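PDB 3Q9T: choline dehydrogenase and related flavoproteins from Aspergillus oryzae, which catalyses the oxidation of formate as a flavoprotein oxidase of the glucose-methanol-choline oxidoreductase family, carrying 8-formyl-FAD as its cofactor. Local coordinates for residues A[63-68]-A[268-273]; A[431-436]-A[442-447]. All coordinates share one frame; numbering follows the deposited sequence. Where two conformers were deposited one is given.

Contact 1. Residues A[63-68]-A[268-273]; sequences YDWAYK and VFETPK. With FAY ([(2R,3S,4R,5R)-5-(6-amino-9H-purin-9-yl)-3,4-dihydroxytetrahydrofuran-2-yl]methyl (2R,3S,4S)-5-(8-formyl-7-methyl-2,4-dioxo-3,4-dihydrobenzo[g]pteridin-10(2H)-yl)-2,3,4-trihydroxypentyl dihydrogen diphosphate), chain D; ACT (acetate ion), chain G.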
# COMPACT_ATOMS: atom_id res chain seq x y z
N TYR A 63 6.95 19.23 11.30
CA TYR A 63 7.29 20.04 10.13
C TYR A 63 7.03 19.31 8.80
O TYR A 63 7.47 19.75 7.74
CB TYR A 63 8.73 20.57 10.24
CG TYR A 63 8.97 21.15 11.61
CD1 TYR A 63 8.31 22.32 12.00
CD2 TYR A 63 9.78 20.51 12.55
CE1 TYR A 63 8.48 22.84 13.25
CE2 TYR A 63 9.97 21.04 13.80
CZ TYR A 63 9.30 22.21 14.14
OH TYR A 63 9.45 22.76 15.38
N ASP A 64 6.29 18.21 8.87
CA ASP A 64 6.02 17.38 7.70
C ASP A 64 4.52 17.23 7.45
O ASP A 64 3.81 16.66 8.28
CB ASP A 64 6.67 16.00 7.89
CG ASP A 64 6.50 15.10 6.69
OD1 ASP A 64 5.83 15.52 5.71
OD2 ASP A 64 7.04 13.97 6.72
N TRP A 65 4.05 17.69 6.29
CA TRP A 65 2.68 17.45 5.85
C TRP A 65 2.33 15.97 5.96
O TRP A 65 1.21 15.62 6.28
CB TRP A 65 2.46 17.95 4.42
CG TRP A 65 2.45 19.45 4.29
CD1 TRP A 65 3.52 20.26 3.96
CD2 TRP A 65 1.34 20.32 4.50
NE1 TRP A 65 3.13 21.58 3.94
CE2 TRP A 65 1.80 21.65 4.28
CE3 TRP A 65 -0.00 20.12 4.85
CZ2 TRP A 65 0.96 22.76 4.39
CZ3 TRP A 65 -0.84 21.22 4.96
CH2 TRP A 65 -0.35 22.52 4.73
N ALA A 66 3.31 15.12 5.67
CA ALA A 66 3.17 13.68 5.82
C ALA A 66 1.97 13.14 5.05
O ALA A 66 1.16 12.39 5.59
CB ALA A 66 3.11 13.28 7.32
N TYR A 67 1.86 13.53 3.79
CA TYR A 67 0.80 13.05 2.92
C TYR A 67 0.81 11.54 2.68
O TYR A 67 1.88 10.92 2.52
CB TYR A 67 0.89 13.73 1.56
CG TYR A 67 0.77 15.23 1.58
CD1 TYR A 67 -0.39 15.85 2.03
CD2 TYR A 67 1.82 16.03 1.12
CE1 TYR A 67 -0.50 17.24 2.04
CE2 TYR A 67 1.71 17.41 1.13
CZ TYR A 67 0.55 18.00 1.59
OH TYR A 67 0.44 19.36 1.60
N LYS A 68 -0.38 10.96 2.61
CA LYS A 68 -0.57 9.69 1.94
C LYS A 68 -0.44 9.93 0.44
O LYS A 68 -1.00 10.90 -0.08
CB LYS A 68 -1.97 9.15 2.22
CG LYS A 68 -2.24 8.78 3.68
CD LYS A 68 -3.67 8.33 3.84
CE LYS A 68 -3.89 7.61 5.17
NZ LYS A 68 -5.34 7.27 5.33
N VAL A 268 3.97 21.55 -5.46
CA VAL A 268 3.39 20.66 -6.46
C VAL A 268 2.06 20.00 -6.07
O VAL A 268 1.24 19.69 -6.95
CB VAL A 268 4.38 19.52 -6.85
CG1 VAL A 268 4.60 18.58 -5.68
CG2 VAL A 268 3.87 18.77 -8.11
N PHE A 269 1.84 19.76 -4.78
CA PHE A 269 0.59 19.13 -4.37
C PHE A 269 -0.52 20.13 -3.99
O PHE A 269 -1.68 19.92 -4.35
CB PHE A 269 0.81 18.13 -3.22
CG PHE A 269 1.83 17.06 -3.52
CD1 PHE A 269 2.82 16.76 -2.59
CD2 PHE A 269 1.79 16.34 -4.71
CE1 PHE A 269 3.77 15.78 -2.85
CE2 PHE A 269 2.74 15.37 -4.99
CZ PHE A 269 3.72 15.07 -4.07
N GLU A 270 -0.19 21.19 -3.26
CA GLU A 270 -1.22 22.09 -2.71
C GLU A 270 -1.57 23.22 -3.65
O GLU A 270 -2.67 23.76 -3.59
CB GLU A 270 -0.85 22.67 -1.34
CG GLU A 270 -0.72 21.65 -0.23
CD GLU A 270 -2.07 21.24 0.38
OE1 GLU A 270 -3.07 21.97 0.27
OE2 GLU A 270 -2.11 20.16 0.99
N THR A 271 -0.62 23.61 -4.50
CA THR A 271 -0.93 24.61 -5.50
C THR A 271 -2.12 24.18 -6.40
O THR A 271 -3.11 24.90 -6.49
CB THR A 271 0.29 24.96 -6.36
OG1 THR A 271 1.11 25.90 -5.65
CG2 THR A 271 -0.15 25.57 -7.68
N PRO A 272 -2.03 23.01 -7.05
CA PRO A 272 -3.20 22.61 -7.87
C PRO A 272 -4.49 22.44 -7.05
O PRO A 272 -5.58 22.70 -7.56
CB PRO A 272 -2.78 21.26 -8.46
CG PRO A 272 -1.67 20.77 -7.55
CD PRO A 272 -0.94 22.02 -7.15
N LYS A 273 -4.36 21.98 -5.82
CA LYS A 273 -5.52 21.82 -4.96
C LYS A 273 -6.20 23.19 -4.77
O LYS A 273 -7.39 23.35 -5.04
CB LYS A 273 -5.12 21.20 -3.62
CG LYS A 273 -6.25 21.04 -2.64
CD LYS A 273 -5.71 20.52 -1.33
CE LYS A 273 -6.43 21.18 -0.17
NZ LYS A 273 -5.66 21.09 1.10
P FAY D . 8.39 24.33 -3.70
N1 FAY D . 15.75 18.60 -3.95
C2 FAY D . 17.12 18.79 -4.09
O2 FAY D . 17.56 19.56 -4.94
N3 FAY D . 17.95 18.53 -3.02
C4 FAY D . 17.57 17.58 -2.10
O4 FAY D . 18.45 16.83 -1.65
N5 FAY D . 15.77 16.44 -1.04
C6 FAY D . 14.05 15.70 0.40
C7 FAY D . 12.75 15.74 0.85
C8 FAY D . 11.81 16.54 0.18
O8 FAY D . 9.70 17.54 0.37
C9 FAY D . 12.24 17.39 -0.85
PA FAY D . 7.54 23.88 -1.04
C1' FAY D . 12.98 18.96 -3.22
C10 FAY D . 15.26 17.86 -2.90
N10 FAY D . 13.92 17.98 -2.52
N1A FAY D . -2.04 26.81 3.34
O1A FAY D . 6.99 22.66 -0.38
C1B FAY D . 2.99 25.88 2.14
O1P FAY D . 8.58 25.82 -3.52
C2' FAY D . 13.12 20.39 -2.65
O2' FAY D . 13.15 20.29 -1.27
C2A FAY D . -0.94 27.55 3.72
O2A FAY D . 8.98 24.14 -0.72
C2B FAY D . 3.86 24.75 2.65
O2B FAY D . 3.87 24.64 4.06
O2P FAY D . 7.80 24.02 -5.07
C3' FAY D . 12.15 21.55 -3.05
O3' FAY D . 11.77 22.43 -2.00
N3A FAY D . 0.33 27.16 3.32
C3B FAY D . 5.22 25.16 2.12
O3B FAY D . 5.78 26.09 3.01
O3P FAY D . 7.33 23.78 -2.62
C4' FAY D . 10.88 21.13 -3.76
O4' FAY D . 11.30 20.26 -4.81
C4A FAY D . 0.49 26.06 2.54
C4B FAY D . 4.90 25.90 0.85
O4B FAY D . 3.51 26.19 0.87
C4X FAY D . 16.20 17.25 -2.06
C5' FAY D . 10.11 22.36 -4.29
O5' FAY D . 9.74 23.45 -3.44
C5A FAY D . -0.61 25.31 2.15
C5B FAY D . 5.26 25.09 -0.38
O5B FAY D . 6.66 25.15 -0.53
C5X FAY D . 14.42 16.38 -0.77
C6A FAY D . -1.89 25.68 2.56
N6A FAY D . -2.95 24.90 2.26
N7A FAY D . -0.17 24.28 1.39
C7M FAY D . 12.34 14.77 1.93
C8A FAY D . 1.17 24.36 1.29
C8M FAY D . 10.56 16.87 0.90
C9A FAY D . 13.53 17.29 -1.37
N9A FAY D . 1.59 25.45 2.00
C ACT G . -3.94 19.51 3.70
O ACT G . -3.45 19.23 2.58
OXT ACT G . -4.46 20.65 3.78
CH3 ACT G . -3.92 18.54 4.87

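Contact 2. Residues A[431-436]-A[442-447]; sequences GEVTLN and QQPNIN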
# COMPACT_ATOMS: atom_id res chain seq x y z
N GLY A 431 1.48 11.02 -13.23
CA GLY A 431 0.34 10.75 -12.39
C GLY A 431 -0.55 11.98 -12.35
O GLY A 431 -0.57 12.80 -13.27
N GLU A 432 -1.29 12.12 -11.27
CA GLU A 432 -2.18 13.26 -11.12
C GLU A 432 -2.41 13.63 -9.65
O GLU A 432 -2.25 12.80 -8.74
CB GLU A 432 -3.52 13.00 -11.81
CG GLU A 432 -4.20 11.68 -11.39
CD GLU A 432 -5.59 11.51 -11.99
OE1 GLU A 432 -6.20 10.45 -11.77
OE2 GLU A 432 -6.07 12.45 -12.68
N VAL A 433 -2.75 14.89 -9.44
CA VAL A 433 -3.27 15.32 -8.15
C VAL A 433 -4.75 15.65 -8.32
O VAL A 433 -5.12 16.46 -9.16
CB VAL A 433 -2.54 16.57 -7.66
CG1 VAL A 433 -3.27 17.17 -6.47
CG2 VAL A 433 -1.12 16.21 -7.30
N THR A 434 -5.60 14.99 -7.55
CA THR A 434 -7.03 15.29 -7.62
C THR A 434 -7.61 15.68 -6.27
O THR A 434 -7.01 15.45 -5.23
CB THR A 434 -7.80 14.07 -8.16
OG1 THR A 434 -7.39 12.91 -7.43
CG2 THR A 434 -7.50 13.86 -9.65
N LEU A 435 -8.81 16.26 -6.29
CA LEU A 435 -9.48 16.59 -5.05
C LEU A 435 -10.13 15.37 -4.44
O LEU A 435 -10.66 14.51 -5.14
CB LEU A 435 -10.55 17.65 -5.27
CG LEU A 435 -10.12 19.03 -5.73
CD1 LEU A 435 -11.36 19.87 -5.89
CD2 LEU A 435 -9.15 19.66 -4.72
N ASN A 436 -10.05 15.28 -3.12
CA ASN A 436 -10.81 14.30 -2.36
C ASN A 436 -12.18 14.87 -2.05
O ASN A 436 -13.16 14.13 -1.92
CB ASN A 436 -10.07 13.92 -1.07
CG ASN A 436 -9.05 12.80 -1.28
OD1 ASN A 436 -9.31 11.84 -2.01
ND2 ASN A 436 -7.88 12.93 -0.65
N GLN A 442 -8.32 18.93 3.95
CA GLN A 442 -7.99 17.57 3.53
C GLN A 442 -6.91 17.57 2.47
O GLN A 442 -6.89 18.41 1.56
CB GLN A 442 -9.22 16.82 3.02
CG GLN A 442 -9.95 16.04 4.09
CD GLN A 442 -11.17 15.33 3.56
OE1 GLN A 442 -11.42 15.29 2.35
NE2 GLN A 442 -11.95 14.75 4.47
N GLN A 443 -6.00 16.61 2.57
CA GLN A 443 -4.96 16.48 1.56
C GLN A 443 -5.59 16.18 0.20
O GLN A 443 -6.62 15.51 0.11
CB GLN A 443 -3.95 15.42 1.96
CG GLN A 443 -4.45 13.99 1.88
CD GLN A 443 -3.30 13.02 1.81
OE1 GLN A 443 -2.71 12.68 2.83
NE2 GLN A 443 -2.94 12.61 0.60
N PRO A 444 -4.99 16.71 -0.88
CA PRO A 444 -5.49 16.27 -2.17
C PRO A 444 -5.10 14.80 -2.34
O PRO A 444 -4.23 14.30 -1.60
CB PRO A 444 -4.71 17.14 -3.16
CG PRO A 444 -3.40 17.36 -2.46
CD PRO A 444 -3.75 17.50 -0.99
N ASN A 445 -5.74 14.10 -3.27
CA ASN A 445 -5.34 12.74 -3.58
C ASN A 445 -4.17 12.77 -4.56
O ASN A 445 -4.12 13.59 -5.47
CB ASN A 445 -6.52 11.93 -4.12
CG ASN A 445 -7.46 11.49 -3.02
OD1 ASN A 445 -7.06 11.32 -1.87
ND2 ASN A 445 -8.73 11.32 -3.36
N ILE A 446 -3.21 11.88 -4.33
CA ILE A 446 -1.94 11.94 -5.03
C ILE A 446 -1.55 10.56 -5.56
O ILE A 446 -1.34 9.62 -4.80
CB ILE A 446 -0.79 12.47 -4.10
CG1 ILE A 446 -1.22 13.77 -3.40
CG2 ILE A 446 0.51 12.65 -4.89
CD1 ILE A 446 -0.17 14.37 -2.45
N ASN A 447 -1.47 10.46 -6.88
CA ASN A 447 -0.96 9.28 -7.55
C ASN A 447 0.28 9.61 -8.39
O ASN A 447 0.20 10.44 -9.31
CB ASN A 447 -2.04 8.67 -8.43
CG ASN A 447 -1.52 7.51 -9.25
OD1 ASN A 447 -0.54 6.88 -8.88
ND2 ASN A 447 -2.16 7.25 -10.38
O HOH W 1 -5.15 11.45 -7.63
O HOH W 2 -8.60 17.25 -1.35

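Contact 1. Residues A[63-68]-A[268-273]
Tyr67 and Glu270 make the polar link between the loop-to-strand segment 63-68 and the helical segment 268-273. The phenol OH donates to Glu270 OE2 at 2.7 Å, with ring and carboxylate planes 27° apart; the position of OE2 is less certain, because the model sets it too near an acetate oxygen. The other oxygen, Glu270 OE1, receives Lys273 NZ on its syn lone pair in a 2.9 Å salt bridge, one turn along the helix. Lys273 NZ also lies 3.0 Å from acetate OXT.

Apolar contact is confined to Tyr67 and Phe269, an oblique aromatic pair with planes at 81° and centroids 5.8 Å apart, CD2 of Tyr67 lying 3.9 Å from CD1 of Phe269.

Both segments also touch the adenosine part of the flavin cofactor. Trp65 NE1 gives a weak bond to ribose O2B at the indole edge, while CH2 of the same ring approaches adenine N7A at 3.8 Å. Bent at chi2 (-81°), Glu270 places CG 3.1 Å from that same N7A.

The Lys273 salt bridge to OE1 and the Tyr67 bond to the less certain OE2 would together restrain the rotation of this buried carboxylate beside the adenine.

Contact 2. Residues A[431-436]-A[442-447]
Segments 431-436 and 442-447 form an antiparallel beta hairpin, the middle and one outer strand of a small three-stranded sheet completed by strand 302-304. The evidence is the register: Glu432 with Asn447 and Thr434 with Asn445 are hydrogen-bonded pairs, and Val433 with Ile446 is the non-hydrogen-bonded pair between them. The two strand axes run 4.9 Å apart at an angle of 180°.

Each hydrogen-bonded pair supplies two backbone bonds. Asn447 N reaches Glu432 O at 3.1 Å and is nearly straight (174° at the hydrogen), while Glu432 N returns a bond to Asn447 O. In the other pair Asn445 N to Thr434 O measures 2.7 Å, and Thr434 N to Asn445 O completes the ring. Between the pairs, Val433 CA meets Asn445 O in a CA-H...O contact of 3.3 Å.

Val433 and Ile446 lie on one face of the sheet, where helix 267-277 covers them through Phe269. Val433 sets CG1 anti to its own N (chi1 169°), which brings that methyl 3.6 Å from CB of Pro444. The opposite face carries Glu432, Thr434, Asn445 and Asn447; there Glu432 OE2 is bonded to Gln302. Thr434 OG1 passes 3.6 Å from CB of Asn445 and holds a water at 2.7 Å that also makes a weak bond to Asn445 O.

Past the paired strands, a second water accepts from Asn436 N and donates to Gln443 O. Asn436 and Asn445 were each modelled in two conformers, and their amides are too close as given, so any bond between them is doubtful.

The chemistry divides the work: backbone bonds set the register, one face offers aliphatic surface to the helix, and the other is polar and partly hydrated.

Helix 267-277 is common ground for both contacts. Contact 1 turns Phe269 and Glu270 of this helix towards Tyr67, at the start of strand 67-74, and the hairpin of contact 2 packs against the same helix, with Phe269 CE2 3.5 Å from Ile446 CG2. A second tie joins Lys68 O to Gln443 NE2, a probable hydrogen bond of 2.7 Å. With centres about 9 Å apart, the two contacts differ in depth: contact 1 is buried beside the adenosine, contact 2 is partly buried farther from the chain centre. Their chemistry differs too: 63-68 and 268-273 meet through a few side chains, whereas 431-436 and 442-447 are joined mainly by backbone bonds.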